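PDB 3FRY: probable copper-exporting P-type ATPase A from Archaeoglobus fulgidus, which probably uses ATP hydrolysis to export copper across the cell membrane, the domain here being its C-terminal metal-binding domain. Local coordinates for residues 19-32 with 52-64. Sequence-based numbering, arbitrary orientation.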
loop_
_atom_site.group_PDB
_atom_site.type_symbol
_atom_site.label_atom_id
_atom_site.label_comp_id
_atom_site.label_asym_id
_atom_site.label_seq_id
_atom_site.Cartn_x
_atom_site.Cartn_y
_atom_site.Cartn_z
ATOM N N CYS A 19 4.191 1.939 10.678
ATOM C CA CYS A 19 4.656 0.578 10.938
ATOM C C CYS A 19 6.131 0.385 10.560
ATOM O O CYS A 19 6.800 -0.527 11.049
ATOM C CB CYS A 19 3.824 -0.423 10.117
ATOM S SG CYS A 19 2.091 -0.719 10.619
ATOM N N VAL A 20 6.628 1.244 9.680
ATOM C CA VAL A 20 7.999 1.141 9.186
ATOM C C VAL A 20 9.129 1.158 10.212
ATOM O O VAL A 20 10.088 0.389 10.095
ATOM C CB VAL A 20 8.273 2.250 8.139
ATOM C CG1 VAL A 20 9.723 2.214 7.685
ATOM C CG2 VAL A 20 7.355 2.059 6.955
ATOM N N ALA A 21 9.026 2.030 11.208
ATOM C CA ALA A 21 10.075 2.150 12.212
ATOM C C ALA A 21 10.397 0.849 12.939
ATOM O O ALA A 21 11.574 0.503 13.094
ATOM C CB ALA A 21 9.712 3.247 13.222
ATOM N N ARG A 22 9.369 0.131 13.391
ATOM C CA ARG A 22 9.593 -1.127 14.098
ATOM C C ARG A 22 10.259 -2.157 13.207
ATOM O O ARG A 22 11.061 -2.957 13.682
ATOM C CB ARG A 22 8.287 -1.727 14.631
ATOM C CG ARG A 22 7.970 -1.374 16.072
ATOM C CD ARG A 22 6.936 -2.338 16.673
ATOM N NE ARG A 22 7.522 -3.623 17.058
ATOM C CZ ARG A 22 6.832 -4.653 17.543
ATOM N NH1 ARG A 22 5.516 -4.570 17.708
ATOM N NH2 ARG A 22 7.461 -5.770 17.876
ATOM N N VAL A 23 9.922 -2.147 11.922
ATOM C CA VAL A 23 10.519 -3.097 10.994
ATOM C C VAL A 23 12.012 -2.811 10.896
ATOM O O VAL A 23 12.838 -3.724 10.965
ATOM C CB VAL A 23 9.858 -3.009 9.594
ATOM C CG1 VAL A 23 10.612 -3.888 8.589
ATOM C CG2 VAL A 23 8.404 -3.477 9.689
ATOM N N LYS A 24 12.355 -1.536 10.749
ATOM C CA LYS A 24 13.757 -1.141 10.666
ATOM C C LYS A 24 14.509 -1.605 11.909
ATOM O O LYS A 24 15.576 -2.210 11.804
ATOM C CB LYS A 24 13.885 0.379 10.529
ATOM C CG LYS A 24 15.324 0.846 10.371
ATOM C CD LYS A 24 15.423 2.338 10.058
ATOM C CE LYS A 24 16.866 2.723 9.747
ATOM N NZ LYS A 24 17.007 4.128 9.263
ATOM N N LYS A 25 13.933 -1.329 13.080
ATOM C CA LYS A 25 14.532 -1.700 14.361
ATOM C C LYS A 25 14.691 -3.204 14.513
ATOM O O LYS A 25 15.736 -3.685 14.946
ATOM C CB LYS A 25 13.684 -1.175 15.528
ATOM C CG LYS A 25 13.701 0.328 15.704
ATOM C CD LYS A 25 12.885 0.735 16.931
ATOM C CE LYS A 25 13.084 2.204 17.277
ATOM N NZ LYS A 25 12.677 3.100 16.161
ATOM N N ALA A 26 13.639 -3.945 14.184
ATOM C CA ALA A 26 13.685 -5.401 14.288
ATOM C C ALA A 26 14.813 -5.955 13.407
ATOM O O ALA A 26 15.548 -6.858 13.816
ATOM C CB ALA A 26 12.337 -5.994 13.872
ATOM N N LEU A 27 14.947 -5.415 12.196
ATOM C CA LEU A 27 16.003 -5.856 11.293
ATOM C C LEU A 27 17.380 -5.542 11.876
ATOM O O LEU A 27 18.288 -6.364 11.801
ATOM C CB LEU A 27 15.854 -5.191 9.918
ATOM C CG LEU A 27 14.752 -5.763 9.020
ATOM C CD1 LEU A 27 14.496 -4.831 7.841
ATOM C CD2 LEU A 27 15.171 -7.145 8.539
ATOM N N GLU A 28 17.541 -4.355 12.453
ATOM C CA GLU A 28 18.826 -3.987 13.048
ATOM C C GLU A 28 19.103 -4.895 14.240
ATOM O O GLU A 28 20.243 -5.313 14.463
ATOM C CB GLU A 28 18.815 -2.521 13.493
ATOM C CG GLU A 28 18.549 -1.555 12.350
ATOM C CD GLU A 28 18.335 -0.133 12.821
ATOM O OE1 GLU A 28 17.597 0.062 13.816
ATOM O OE2 GLU A 28 18.890 0.788 12.191
ATOM N N GLU A 29 18.057 -5.210 14.998
ATOM C CA GLU A 29 18.207 -6.090 16.151
ATOM C C GLU A 29 18.608 -7.492 15.711
ATOM O O GLU A 29 19.280 -8.210 16.450
ATOM C CB GLU A 29 16.908 -6.159 16.957
ATOM C CG GLU A 29 16.599 -4.907 17.766
ATOM C CD GLU A 29 17.717 -4.544 18.729
ATOM O OE1 GLU A 29 18.367 -5.470 19.269
ATOM O OE2 GLU A 29 17.940 -3.333 18.956
ATOM N N ALA A 30 18.193 -7.883 14.510
ATOM C CA ALA A 30 18.531 -9.202 13.984
ATOM C C ALA A 30 19.941 -9.208 13.383
ATOM O O ALA A 30 20.433 -10.248 12.940
ATOM C CB ALA A 30 17.509 -9.629 12.945
ATOM N N GLY A 31 20.577 -8.044 13.346
ATOM C CA GLY A 31 21.938 -7.973 12.833
ATOM C C GLY A 31 22.176 -7.364 11.463
ATOM O O GLY A 31 23.317 -7.302 11.000
ATOM N N ALA A 32 21.119 -6.915 10.804
ATOM C CA ALA A 32 21.271 -6.322 9.482
ATOM C C ALA A 32 21.492 -4.813 9.573
ATOM O O ALA A 32 21.075 -4.172 10.537
ATOM C CB ALA A 32 20.034 -6.617 8.641
ATOM N N ASP A 52 17.363 -15.802 7.137
ATOM C CA ASP A 52 16.220 -16.382 7.843
ATOM C C ASP A 52 15.980 -15.655 9.157
ATOM O O ASP A 52 14.841 -15.497 9.598
ATOM C CB ASP A 52 16.449 -17.864 8.148
ATOM C CG ASP A 52 16.290 -18.736 6.933
ATOM O OD1 ASP A 52 15.653 -18.273 5.964
ATOM O OD2 ASP A 52 16.787 -19.885 6.950
ATOM N N LYS A 53 17.070 -15.233 9.786
ATOM C CA LYS A 53 16.987 -14.516 11.044
ATOM C C LYS A 53 16.323 -13.161 10.793
ATOM O O LYS A 53 15.468 -12.725 11.565
ATOM C CB LYS A 53 18.395 -14.336 11.618
ATOM C CG LYS A 53 18.473 -13.656 12.962
ATOM C CD LYS A 53 19.921 -13.611 13.435
ATOM C CE LYS A 53 20.059 -12.938 14.793
ATOM N NZ LYS A 53 21.475 -12.975 15.280
ATOM N N TYR A 54 16.706 -12.502 9.703
ATOM C CA TYR A 54 16.126 -11.201 9.381
ATOM C C TYR A 54 14.638 -11.343 9.083
ATOM O O TYR A 54 13.834 -10.506 9.481
ATOM C CB TYR A 54 16.795 -10.576 8.154
ATOM C CG TYR A 54 18.299 -10.461 8.207
ATOM C CD1 TYR A 54 18.987 -10.398 9.424
ATOM C CD2 TYR A 54 19.038 -10.404 7.024
ATOM C CE1 TYR A 54 20.387 -10.280 9.450
ATOM C CE2 TYR A 54 20.418 -10.291 7.037
ATOM C CZ TYR A 54 21.090 -10.228 8.243
ATOM O OH TYR A 54 22.459 -10.101 8.216
ATOM N N ILE A 55 14.280 -12.405 8.368
ATOM C CA ILE A 55 12.891 -12.636 8.007
ATOM C C ILE A 55 12.032 -12.914 9.225
ATOM O O ILE A 55 10.916 -12.401 9.327
ATOM C CB ILE A 55 12.764 -13.799 6.984
ATOM C CG1 ILE A 55 13.264 -13.322 5.615
ATOM C CG2 ILE A 55 11.310 -14.271 6.886
ATOM C CD1 ILE A 55 13.276 -14.403 4.534
ATOM N N LYS A 56 12.552 -13.711 10.155
ATOM C CA LYS A 56 11.801 -14.029 11.365
ATOM C C LYS A 56 11.606 -12.801 12.248
ATOM O O LYS A 56 10.619 -12.704 12.970
ATOM C CB LYS A 56 12.503 -15.138 12.162
ATOM C CG LYS A 56 12.414 -16.504 11.501
ATOM C CD LYS A 56 12.913 -17.611 12.420
ATOM C CE LYS A 56 12.822 -18.976 11.743
ATOM N NZ LYS A 56 11.423 -19.323 11.335
ATOM N N ALA A 57 12.554 -11.869 12.199
ATOM C CA ALA A 57 12.447 -10.651 12.997
ATOM C C ALA A 57 11.315 -9.788 12.436
ATOM O O ALA A 57 10.574 -9.156 13.185
ATOM C CB ALA A 57 13.763 -9.882 12.967
ATOM N N VAL A 58 11.181 -9.759 11.115
ATOM C CA VAL A 58 10.112 -8.975 10.507
ATOM C C VAL A 58 8.759 -9.601 10.841
ATOM O O VAL A 58 7.786 -8.897 11.114
ATOM C CB VAL A 58 10.265 -8.896 8.970
ATOM C CG1 VAL A 58 9.088 -8.138 8.376
ATOM C CG2 VAL A 58 11.580 -8.190 8.609
ATOM N N GLU A 59 8.698 -10.927 10.818
ATOM C CA GLU A 59 7.453 -11.622 11.136
ATOM C C GLU A 59 7.078 -11.374 12.596
ATOM O O GLU A 59 5.919 -11.118 12.908
ATOM C CB GLU A 59 7.600 -13.122 10.875
ATOM C CG GLU A 59 8.055 -13.452 9.460
ATOM C CD GLU A 59 8.145 -14.947 9.201
ATOM O OE1 GLU A 59 8.706 -15.674 10.050
ATOM O OE2 GLU A 59 7.661 -15.396 8.140
ATOM N N ALA A 60 8.066 -11.440 13.485
ATOM C CA ALA A 60 7.835 -11.214 14.909
ATOM C C ALA A 60 7.333 -9.793 15.173
ATOM O O ALA A 60 6.599 -9.555 16.137
ATOM C CB ALA A 60 9.116 -11.472 15.694
ATOM N N ALA A 61 7.739 -8.849 14.326
ATOM C CA ALA A 61 7.301 -7.462 14.475
ATOM C C ALA A 61 5.861 -7.350 14.009
ATOM O O ALA A 61 5.224 -6.308 14.169
ATOM C CB ALA A 61 8.190 -6.523 13.656
ATOM N N GLY A 62 5.358 -8.423 13.405
ATOM C CA GLY A 62 3.982 -8.438 12.943
ATOM C C GLY A 62 3.747 -8.373 11.443
ATOM O O GLY A 62 2.620 -8.142 11.010
ATOM N N TYR A 63 4.785 -8.590 10.640
ATOM C CA TYR A 63 4.614 -8.529 9.191
ATOM C C TYR A 63 5.169 -9.752 8.478
ATOM O O TYR A 63 5.482 -10.761 9.105
ATOM C CB TYR A 63 5.269 -7.250 8.651
ATOM C CG TYR A 63 4.878 -6.037 9.464
ATOM C CD1 TYR A 63 5.644 -5.637 10.558
ATOM C CD2 TYR A 63 3.684 -5.350 9.203
ATOM C CE1 TYR A 63 5.236 -4.593 11.381
ATOM C CE2 TYR A 63 3.261 -4.296 10.028
ATOM C CZ TYR A 63 4.047 -3.925 11.117
ATOM O OH TYR A 63 3.641 -2.902 11.958
ATOM N N GLN A 64 5.266 -9.669 7.159
ATOM C CA GLN A 64 5.805 -10.774 6.385
ATOM C C GLN A 64 6.922 -10.267 5.497
ATOM O O GLN A 64 6.847 -9.166 4.953
ATOM C CB GLN A 64 4.719 -11.425 5.529
ATOM C CG GLN A 64 5.187 -12.687 4.826
ATOM C CD GLN A 64 5.804 -13.697 5.785
ATOM O OE1 GLN A 64 6.878 -13.464 6.355
ATOM N NE2 GLN A 64 5.125 -14.827 5.969
HETATM O O HOH W 1 23.649 -10.520 10.323
#
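A32, just beyond the helix 20-29, sets its methyl almost squarely over the Y54 ring: CB of A32 lies 3.8 Å from the ring centroid and 12° off the normal, a CH-pi contact for which alanine is short enough. The A30 carbonyl approaches the same ring differently, its O reaching CE1 of Y54 at 3.5 Å in the ring plane, where the aromatic hydrogens are weakly positive. A chi1 of -54° sets CG of Y54 beside the backbone N, turning the ring toward the end of helix 20-29; its hydroxyl bonds N of N47 and a water that also gives a weak bond to O of G31. Replacing Y54 by an alanine would probably leave the A32 methyl without the ring face it rests on and the N47 amide without its hydroxyl partner. G31 has a positive phi, easy for glycine, and closes a Schellman motif, after which A32 comes over the ring; G62 ends the other helix likewise. The two helices, the pair of the ferredoxin-like beta-alpha-beta-beta-alpha-beta fold of heavy-metal-associated domains, run roughly antiparallel, at 144°, their axes 8.4 Å apart. Small residues permit that spacing: CB of A57 sits 3.8 Å from CB of A30, and the A26 methyl meets those of A57 and A61. On the buried side two branched apolar side chains meet, L27 CD2 reaching V58 CG2 at 3.7 Å; L27 also touches V34 and A42 of the strands and L9 of the second subunit, consistent with this crystal form's domain swap. Farther along, V23 CG2 packs against CD1 of Y63 at 3.6 Å. The Y63 ring continues to C19, disulfide-bonded to C16, whose CB lies 3.6 Å from CZ of Y63; its sulfur is modelled doubtfully close to the hydroxyl. At the exposed flank, R22 lays one guanidinium face over the A61 backbone.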